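Local coordinates for protein 6-phosphogluconate dehydrogenase NAD-binding (Dyadobacter fermentans, PDB 4GBJ) that probably binds NAD(P) and works as an oxidoreductase of the 3-hydroxyisobutyrate and 6-phosphogluconate dehydrogenase superfamily, at residues Met180-Leu185 with Leu280-Leu285. Residues are numbered along the deposited sequence; the frame is centred on the assembly and turned at random.
Sequences MIACSL and LDWGAL
Trp-282, Gly-283 and Leu-285, on the 3-10 turn that begins at Trp-282, pack against Ile-181, Ala-182 and Leu-185 of the long helix 169-197, in the all-helical part of the chain that follows the Rossmann-type domain. The turn is prepared by Asp-281, which does not itself touch the helix: its OD2 accepts from Gly-283 N at 3.0 Å, the N-H arriving from above the carboxylate plane, to close an Asx turn. Its other oxygen, OD1, takes the backbone N-H groups of Ala-235 and Phe-236. In Trp-282, chi1 of 80° sets CG between the backbone N and the carbonyl carbon. The benzo atoms CZ2, CH2 and CZ3 are what reach the helix. Ile-181 crosses the indole at about a right angle, and its CG2 sits 3.5 Å from both CZ2 and CH2 of Trp-282. Ala-182 CB lies 4.1 Å from CZ3 of the same ring, while Leu-185 CD1 lies over one face; Phe-236 meets the indole edge-to-face. At Gly-283 the backbone itself is the surface, CA lying 3.9 Å from Leu-185 CD1. Leu-285 then crosses Leu-185 at about a right angle, its CD2 coming within 3.7 Å of Leu-185 CD1; its CD1 meets Leu-185 CB and the carbonyl oxygen of Ala-182. Helix 260-274 packs against Leu-285 through Ile-265 and Phe-269. The side chain of Ile-181 is about 6 Å from that of Lys-174, the predicted active-site residue. All six touching residues are buried and the two segments share no hydrogen bonds, so their association probably rests on van der Waals contact and burial of apolar surface.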
loop_
_atom_site.group_PDB
_atom_site.type_symbol
_atom_site.label_atom_id
_atom_site.label_comp_id
_atom_site.label_asym_id
_atom_site.label_seq_id
_atom_site.Cartn_x
_atom_site.Cartn_y
_atom_site.Cartn_z
HETATM N N MSE B 180 3.044 6.927 -3.590
HETATM C CA MSE B 180 2.659 5.709 -2.868
HETATM C C MSE B 180 1.403 5.113 -3.476
HETATM O O MSE B 180 1.284 3.896 -3.534
HETATM C CB MSE B 180 2.462 5.946 -1.392
HETATM C CG MSE B 180 3.781 6.103 -0.700
HETATM SE SE MSE B 180 3.740 6.428 1.222
HETATM C CE MSE B 180 2.852 4.836 1.850
ATOM N N ILE B 181 0.505 5.958 -4.010
ATOM C CA ILE B 181 -0.690 5.435 -4.682
ATOM C C ILE B 181 -0.254 4.648 -5.922
ATOM O O ILE B 181 -0.722 3.535 -6.125
ATOM C CB ILE B 181 -1.704 6.509 -5.013
ATOM C CG1 ILE B 181 -2.315 7.115 -3.721
ATOM C CG2 ILE B 181 -2.837 5.914 -5.944
ATOM C CD1 ILE B 181 -3.064 8.473 -3.996
ATOM N N ALA B 182 0.666 5.213 -6.717
ATOM C CA ALA B 182 1.203 4.611 -7.947
ATOM C C ALA B 182 1.940 3.309 -7.627
ATOM O O ALA B 182 1.778 2.322 -8.373
ATOM C CB ALA B 182 2.123 5.583 -8.676
ATOM N N CYS B 183 2.706 3.274 -6.530
ATOM C CA CYS B 183 3.350 2.025 -6.078
ATOM C C CYS B 183 2.315 0.962 -5.715
ATOM O O CYS B 183 2.539 -0.210 -5.962
ATOM C CB CYS B 183 4.268 2.273 -4.891
ATOM S SG CYS B 183 5.738 3.219 -5.278
ATOM N N SER B 184 1.216 1.364 -5.108
ATOM C CA SER B 184 0.141 0.428 -4.709
ATOM C C SER B 184 -0.457 -0.187 -5.928
ATOM O O SER B 184 -0.691 -1.385 -5.960
ATOM C CB SER B 184 -0.904 1.157 -3.860
ATOM O OG SER B 184 -0.214 1.726 -2.755
ATOM N N LEU B 185 -0.695 0.627 -6.960
ATOM C CA LEU B 185 -1.191 0.113 -8.230
ATOM C C LEU B 185 -0.229 -0.893 -8.866
ATOM O O LEU B 185 -0.644 -1.935 -9.358
ATOM C CB LEU B 185 -1.392 1.250 -9.217
ATOM C CG LEU B 185 -2.686 2.081 -8.996
ATOM C CD1 LEU B 185 -2.536 3.467 -9.678
ATOM C CD2 LEU B 185 -3.887 1.346 -9.531
ATOM N N LEU B 280 -6.875 6.065 -21.255
ATOM C CA LEU B 280 -7.324 5.280 -20.121
ATOM C C LEU B 280 -7.074 6.040 -18.827
ATOM O O LEU B 280 -6.381 7.026 -18.844
ATOM C CB LEU B 280 -6.578 3.940 -20.093
ATOM C CG LEU B 280 -6.768 3.052 -21.360
ATOM C CD1 LEU B 280 -6.065 1.715 -21.165
ATOM C CD2 LEU B 280 -8.235 2.782 -21.659
ATOM N N ASP B 281 -7.605 5.551 -17.697
ATOM C CA ASP B 281 -7.305 6.100 -16.392
ATOM C C ASP B 281 -5.828 5.843 -16.057
ATOM O O ASP B 281 -5.260 4.827 -16.474
ATOM C CB ASP B 281 -8.218 5.443 -15.345
ATOM C CG ASP B 281 -8.098 6.078 -14.011
ATOM O OD1 ASP B 281 -8.532 7.259 -13.879
ATOM O OD2 ASP B 281 -7.496 5.436 -13.095
ATOM N N TRP B 282 -5.254 6.677 -15.202
ATOM C CA TRP B 282 -3.856 6.538 -14.787
ATOM C C TRP B 282 -3.609 5.207 -14.075
ATOM O O TRP B 282 -2.498 4.727 -14.133
ATOM C CB TRP B 282 -3.404 7.713 -13.923
ATOM C CG TRP B 282 -3.829 7.620 -12.493
ATOM C CD1 TRP B 282 -5.106 7.590 -12.011
ATOM C CD2 TRP B 282 -2.970 7.733 -11.355
ATOM N NE1 TRP B 282 -5.088 7.613 -10.640
ATOM C CE2 TRP B 282 -3.792 7.716 -10.208
ATOM C CE3 TRP B 282 -1.580 7.838 -11.190
ATOM C CZ2 TRP B 282 -3.273 7.790 -8.907
ATOM C CZ3 TRP B 282 -1.061 7.863 -9.905
ATOM C CH2 TRP B 282 -1.907 7.804 -8.778
ATOM N N GLY B 283 -4.650 4.582 -13.516
ATOM C CA GLY B 283 -4.573 3.243 -12.949
ATOM C C GLY B 283 -4.066 2.202 -13.928
ATOM O O GLY B 283 -3.544 1.159 -13.520
ATOM N N ALA B 284 -4.215 2.461 -15.255
ATOM C CA ALA B 284 -3.757 1.526 -16.283
ATOM C C ALA B 284 -2.261 1.341 -16.282
ATOM O O ALA B 284 -1.785 0.487 -16.999
ATOM C CB ALA B 284 -4.234 1.986 -17.658
ATOM N N LEU B 285 -1.487 2.044 -15.424
ATOM C CA LEU B 285 -0.055 1.750 -15.310
ATOM C C LEU B 285 0.091 0.256 -14.914
ATOM O O LEU B 285 1.089 -0.404 -15.271
ATOM C CB LEU B 285 0.649 2.681 -14.291
ATOM C CG LEU B 285 0.341 2.417 -12.804
ATOM C CD1 LEU B 285 1.277 1.387 -12.192
ATOM C CD2 LEU B 285 0.385 3.709 -12.009
#